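Local coordinates for type IV secretion system protein VirB11 (Brucella suis, PDB 2GZA) that hydrolyses ATP as the hexameric VirB11 ATPase of the type IV secretion system, probably powering this virulence machine of an intracellular pathogen, at residues T77-V91 against I95-A109. Residues are numbered along the deposited sequence; the frame is centred on the assembly and turned at random.
Sequences TARFVDQDISDSRPV and ILPMGERIQIVRPPA. With SO4 (sulfate ion), chain D.
Ile104 lies across the buried middle of this contact, where helix 67-81 and the loop after it pack on one face of the antiparallel sheet that holds strand 101-105. Its CD1 comes tip to tip with Thr77, whose OG1 gives its proton to Gly74 O, one turn back in the helix, so the hydroxyl is satisfied although Ile104 CD1 lies 3.6 Å from Thr77 OG1. Ile104 CG2 meets Ile85 CD1 at 3.8 Å, the two branched chains crossing at about a right angle. A chi1 of -176° turns CG1 and CD1 of Ile85 to the sheet, and this one branch reaches both Ile104 and the aliphatic part of Arg106.

Strands 91-95 and 101-105 form a beta hairpin. Proline cannot donate but can accept, and the bond from Arg106 N to Pro90 O, 2.8 Å, continues the ladder past the non-hydrogen-bonded pair Val91-Val105. The Pro90 ring fits against Pro108 CG and Ala109 CB.

Phe80 touches Pro97 obliquely and also packs on helix 13-26. Exposed Asp87 marks the solvent side: its CB lies over one face of the Arg106 guanidinium, but OD2 stays 4.6 Å from Arg106 NH2, well outside that plane. Between these two segments, apolar contact and one backbone bond thus carry the contact, while charge probably adds little.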
loop_
_atom_site.group_PDB
_atom_site.type_symbol
_atom_site.label_atom_id
_atom_site.label_comp_id
_atom_site.label_asym_id
_atom_site.label_seq_id
_atom_site.Cartn_x
_atom_site.Cartn_y
_atom_site.Cartn_z
ATOM N N THR C 77 2.035 29.965 35.703
ATOM C CA THR C 77 1.762 28.550 35.488
ATOM C C THR C 77 2.718 27.973 34.449
ATOM O O THR C 77 3.182 26.839 34.593
ATOM C CB THR C 77 0.297 28.290 35.082
ATOM O OG1 THR C 77 0.024 28.904 33.818
ATOM C CG2 THR C 77 -0.658 28.840 36.123
ATOM N N ALA C 78 3.022 28.770 33.422
ATOM C CA ALA C 78 3.994 28.404 32.391
ATOM C C ALA C 78 5.349 28.101 33.016
ATOM O O ALA C 78 5.918 27.032 32.795
ATOM C CB ALA C 78 4.121 29.521 31.354
ATOM N N ARG C 79 5.843 29.050 33.809
ATOM C CA ARG C 79 7.112 28.930 34.537
ATOM C C ARG C 79 7.178 27.708 35.442
ATOM O O ARG C 79 8.252 27.158 35.662
ATOM C CB ARG C 79 7.325 30.136 35.447
ATOM C CG ARG C 79 7.535 31.468 34.769
ATOM C CD ARG C 79 7.570 32.539 35.840
ATOM N NE ARG C 79 7.206 33.863 35.346
ATOM C CZ ARG C 79 6.627 34.804 36.086
ATOM N NH1 ARG C 79 6.322 34.572 37.359
ATOM N NH2 ARG C 79 6.336 35.978 35.549
ATOM N N PHE C 80 6.032 27.321 35.994
ATOM C CA PHE C 80 5.944 26.201 36.926
ATOM C C PHE C 80 6.205 24.874 36.215
ATOM O O PHE C 80 6.672 23.909 36.828
ATOM C CB PHE C 80 4.581 26.221 37.624
ATOM C CG PHE C 80 4.468 25.278 38.788
ATOM C CD1 PHE C 80 5.261 25.438 39.922
ATOM C CD2 PHE C 80 3.546 24.243 38.764
ATOM C CE1 PHE C 80 5.153 24.566 41.002
ATOM C CE2 PHE C 80 3.429 23.367 39.836
ATOM C CZ PHE C 80 4.233 23.531 40.960
ATOM N N VAL C 81 5.918 24.858 34.914
ATOM C CA VAL C 81 6.200 23.731 34.039
ATOM C C VAL C 81 7.475 24.028 33.254
ATOM O O VAL C 81 7.993 23.171 32.564
ATOM C CB VAL C 81 5.036 23.512 33.041
ATOM C CG1 VAL C 81 5.193 22.193 32.279
ATOM C CG2 VAL C 81 3.697 23.541 33.770
ATOM N N ASP C 82 7.993 25.248 33.401
ATOM C CA ASP C 82 9.085 25.771 32.566
ATOM C C ASP C 82 8.680 25.789 31.090
ATOM O O ASP C 82 9.208 25.040 30.264
ATOM C CB ASP C 82 10.405 25.016 32.782
ATOM C CG ASP C 82 11.617 25.806 32.299
ATOM O OD1 ASP C 82 11.513 26.546 31.293
ATOM O OD2 ASP C 82 12.685 25.687 32.934
ATOM N N GLN C 83 7.718 26.649 30.788
ATOM C CA GLN C 83 7.242 26.869 29.433
ATOM C C GLN C 83 6.955 28.348 29.251
ATOM O O GLN C 83 7.210 29.148 30.146
ATOM C CB GLN C 83 5.986 26.045 29.160
ATOM C CG GLN C 83 6.254 24.593 28.813
ATOM C CD GLN C 83 5.060 23.923 28.182
ATOM O OE1 GLN C 83 4.683 24.231 27.045
ATOM N NE2 GLN C 83 4.455 22.995 28.915
ATOM N N ASP C 84 6.428 28.709 28.086
ATOM C CA ASP C 84 6.134 30.102 27.787
ATOM C C ASP C 84 4.734 30.273 27.210
ATOM O O ASP C 84 4.370 29.628 26.223
ATOM C CB ASP C 84 7.197 30.701 26.850
ATOM C CG ASP C 84 7.420 29.862 25.592
ATOM O OD1 ASP C 84 7.672 28.642 25.717
ATOM O OD2 ASP C 84 7.348 30.430 24.475
ATOM N N ILE C 85 3.968 31.134 27.865
ATOM C CA ILE C 85 2.697 31.555 27.325
ATOM C C ILE C 85 2.873 32.966 26.740
ATOM O O ILE C 85 2.649 33.985 27.400
ATOM C CB ILE C 85 1.520 31.483 28.344
ATOM C CG1 ILE C 85 0.201 31.844 27.650
ATOM C CG2 ILE C 85 1.772 32.374 29.552
ATOM C CD1 ILE C 85 -0.991 31.071 28.161
ATOM N N SER C 86 3.312 32.956 25.500
ATOM C CA SER C 86 3.536 34.136 24.710
ATOM C C SER C 86 2.382 34.254 23.739
ATOM O O SER C 86 1.475 33.417 23.722
ATOM C CB SER C 86 4.865 34.038 23.948
ATOM O OG SER C 86 4.916 32.855 23.166
ATOM N N ASP C 87 2.425 35.305 22.925
ATOM C CA ASP C 87 1.446 35.570 21.893
ATOM C C ASP C 87 1.710 34.684 20.654
ATOM O O ASP C 87 0.881 34.621 19.744
ATOM C CB ASP C 87 1.407 37.091 21.644
ATOM C CG ASP C 87 1.207 37.483 20.211
ATOM O OD1 ASP C 87 2.131 38.103 19.638
ATOM O OD2 ASP C 87 0.123 37.188 19.663
ATOM N N SER C 88 2.857 33.969 20.652
ATOM C CA SER C 88 3.218 32.980 19.612
ATOM C C SER C 88 3.085 31.540 20.146
ATOM O O SER C 88 3.271 30.570 19.414
ATOM C CB SER C 88 4.619 33.254 19.059
ATOM O OG SER C 88 5.544 33.485 20.115
ATOM N N ARG C 89 2.746 31.450 21.433
ATOM C CA ARG C 89 2.402 30.178 22.085
ATOM C C ARG C 89 1.281 30.445 23.100
ATOM O O ARG C 89 1.523 30.550 24.300
ATOM C CB ARG C 89 3.625 29.538 22.740
ATOM C CG ARG C 89 4.491 28.768 21.745
ATOM C CD ARG C 89 5.731 28.163 22.364
ATOM N NE ARG C 89 6.416 27.291 21.410
ATOM C CZ ARG C 89 7.654 26.828 21.556
ATOM N NH1 ARG C 89 8.380 27.152 22.621
ATOM N NH2 ARG C 89 8.173 26.041 20.625
ATOM N N PRO C 90 0.039 30.571 22.597
ATOM C CA PRO C 90 -1.094 31.018 23.399
ATOM C C PRO C 90 -1.964 29.930 24.045
ATOM O O PRO C 90 -2.929 30.261 24.734
ATOM C CB PRO C 90 -1.920 31.820 22.387
ATOM C CG PRO C 90 -1.421 31.385 21.004
ATOM C CD PRO C 90 -0.358 30.358 21.198
ATOM N N VAL C 91 -1.637 28.662 23.828
ATOM C CA VAL C 91 -2.375 27.565 24.452
ATOM C C VAL C 91 -1.466 26.811 25.414
ATOM O O VAL C 91 -0.394 26.348 25.034
ATOM C CB VAL C 91 -3.008 26.625 23.400
ATOM C CG1 VAL C 91 -3.636 25.415 24.064
ATOM C CG2 VAL C 91 -4.044 27.381 22.589
ATOM N N ILE C 95 -0.371 20.949 35.082
ATOM C CA ILE C 95 -0.865 20.298 36.282
ATOM C C ILE C 95 -0.383 21.113 37.475
ATOM O O ILE C 95 0.820 21.237 37.707
ATOM C CB ILE C 95 -0.385 18.844 36.376
ATOM C CG1 ILE C 95 -1.146 17.997 35.354
ATOM C CG2 ILE C 95 -0.574 18.306 37.798
ATOM C CD1 ILE C 95 -0.519 16.636 35.053
ATOM N N LEU C 96 -1.329 21.702 38.204
ATOM C CA LEU C 96 -1.014 22.594 39.320
ATOM C C LEU C 96 -0.573 21.834 40.590
ATOM O O LEU C 96 -0.778 20.622 40.698
ATOM C CB LEU C 96 -2.212 23.505 39.625
ATOM C CG LEU C 96 -2.631 24.603 38.635
ATOM C CD1 LEU C 96 -3.946 25.245 39.046
ATOM C CD2 LEU C 96 -1.569 25.672 38.453
ATOM N N PRO C 97 0.038 22.553 41.552
ATOM C CA PRO C 97 0.613 21.989 42.790
ATOM C C PRO C 97 -0.305 21.068 43.582
ATOM O O PRO C 97 0.165 20.069 44.129
ATOM C CB PRO C 97 0.916 23.240 43.633
ATOM C CG PRO C 97 1.091 24.335 42.654
ATOM C CD PRO C 97 0.203 24.021 41.489
ATOM N N MET C 98 -1.589 21.413 43.652
ATOM C CA MET C 98 -2.566 20.602 44.379
ATOM C C MET C 98 -3.208 19.518 43.501
ATOM O O MET C 98 -4.125 18.827 43.952
ATOM C CB MET C 98 -3.637 21.480 45.059
ATOM C CG MET C 98 -3.141 22.675 45.923
ATOM S SD MET C 98 -2.298 22.341 47.519
ATOM C CE MET C 98 -3.616 21.764 48.580
ATOM N N GLY C 99 -2.731 19.383 42.262
ATOM C CA GLY C 99 -3.151 18.296 41.374
ATOM C C GLY C 99 -4.133 18.682 40.294
ATOM O O GLY C 99 -4.451 17.865 39.425
ATOM N N GLU C 100 -4.607 19.927 40.348
ATOM C CA GLU C 100 -5.588 20.439 39.387
ATOM C C GLU C 100 -5.010 20.490 37.973
ATOM O O GLU C 100 -3.872 20.911 37.802
ATOM C CB GLU C 100 -6.033 21.862 39.777
ATOM C CG GLU C 100 -6.590 22.041 41.199
ATOM C CD GLU C 100 -5.638 22.771 42.156
ATOM O OE1 GLU C 100 -6.109 23.219 43.224
ATOM O OE2 GLU C 100 -4.433 22.909 41.860
ATOM N N ARG C 101 -5.779 20.055 36.973
ATOM C CA ARG C 101 -5.394 20.278 35.579
ATOM C C ARG C 101 -5.914 21.640 35.147
ATOM O O ARG C 101 -7.058 21.991 35.422
ATOM C CB ARG C 101 -5.900 19.172 34.657
ATOM C CG ARG C 101 -5.001 17.935 34.639
ATOM C CD ARG C 101 -5.587 16.802 33.800
ATOM N NE ARG C 101 -6.964 16.500 34.193
ATOM C CZ ARG C 101 -7.633 15.401 33.860
ATOM N NH1 ARG C 101 -7.063 14.454 33.125
ATOM N NH2 ARG C 101 -8.883 15.247 34.276
ATOM N N ILE C 102 -5.054 22.412 34.496
ATOM C CA ILE C 102 -5.408 23.754 34.074
ATOM C C ILE C 102 -5.110 23.970 32.589
ATOM O O ILE C 102 -4.004 23.706 32.115
ATOM C CB ILE C 102 -4.741 24.838 34.981
ATOM C CG1 ILE C 102 -5.212 26.243 34.598
ATOM C CG2 ILE C 102 -3.221 24.722 34.956
ATOM C CD1 ILE C 102 -4.871 27.316 35.618
ATOM N N GLN C 103 -6.121 24.421 31.859
ATOM C CA GLN C 103 -5.928 24.841 30.486
ATOM C C GLN C 103 -6.118 26.329 30.348
ATOM O O GLN C 103 -7.121 26.885 30.796
ATOM C CB GLN C 103 -6.819 24.079 29.522
ATOM C CG GLN C 103 -6.023 23.123 28.665
ATOM C CD GLN C 103 -5.659 23.706 27.312
ATOM O OE1 GLN C 103 -5.011 23.048 26.498
ATOM N NE2 GLN C 103 -6.091 24.940 27.048
ATOM N N ILE C 104 -5.125 26.968 29.745
ATOM C CA ILE C 104 -5.153 28.403 29.529
ATOM C C ILE C 104 -4.970 28.745 28.056
ATOM O O ILE C 104 -4.026 28.289 27.402
ATOM C CB ILE C 104 -4.113 29.156 30.397
ATOM C CG1 ILE C 104 -4.337 28.855 31.885
ATOM C CG2 ILE C 104 -4.191 30.666 30.135
ATOM C CD1 ILE C 104 -3.395 29.570 32.829
ATOM N N VAL C 105 -5.905 29.536 27.542
ATOM C CA VAL C 105 -5.807 30.096 26.201
ATOM C C VAL C 105 -5.752 31.615 26.308
ATOM O O VAL C 105 -6.577 32.222 26.991
ATOM C CB VAL C 105 -7.001 29.695 25.312
ATOM C CG1 VAL C 105 -6.698 29.991 23.840
ATOM C CG2 VAL C 105 -7.345 28.235 25.503
ATOM N N ARG C 106 -4.773 32.223 25.642
ATOM C CA ARG C 106 -4.643 33.680 25.635
ATOM C C ARG C 106 -4.886 34.319 24.244
ATOM O O ARG C 106 -4.836 33.621 23.231
ATOM C CB ARG C 106 -3.330 34.139 26.291
ATOM C CG ARG C 106 -2.072 33.843 25.519
ATOM C CD ARG C 106 -1.020 34.904 25.776
ATOM N NE ARG C 106 -1.129 36.015 24.826
ATOM C CZ ARG C 106 -0.575 37.211 24.986
ATOM N NH1 ARG C 106 0.138 37.486 26.071
ATOM N NH2 ARG C 106 -0.742 38.143 24.057
ATOM N N PRO C 107 -5.179 35.639 24.216
ATOM C CA PRO C 107 -5.686 36.572 23.198
ATOM C C PRO C 107 -5.443 36.487 21.679
ATOM O O PRO C 107 -6.269 37.026 20.937
ATOM C CB PRO C 107 -5.221 37.913 23.716
ATOM C CG PRO C 107 -5.461 37.773 25.128
ATOM C CD PRO C 107 -5.027 36.365 25.485
ATOM N N PRO C 108 -4.321 35.932 21.187
ATOM C CA PRO C 108 -4.563 35.712 19.750
ATOM C C PRO C 108 -5.522 34.532 19.537
ATOM O O PRO C 108 -6.432 34.623 18.713
ATOM C CB PRO C 108 -3.174 35.439 19.173
ATOM C CG PRO C 108 -2.355 34.981 20.341
ATOM C CD PRO C 108 -2.959 35.566 21.609
ATOM N N ALA C 109 -5.349 33.461 20.307
ATOM C CA ALA C 109 -6.153 32.256 20.127
ATOM C C ALA C 109 -7.555 32.314 20.751
ATOM O O ALA C 109 -8.402 31.483 20.438
ATOM C CB ALA C 109 -5.392 31.035 20.605
HETATM S S SO4 D . -10.563 12.148 31.864
HETATM O O1 SO4 D . -10.586 13.515 32.362
HETATM O O2 SO4 D . -11.347 12.060 30.644
HETATM O O3 SO4 D . -9.181 11.805 31.563
HETATM O O4 SO4 D . -11.088 11.206 32.857
#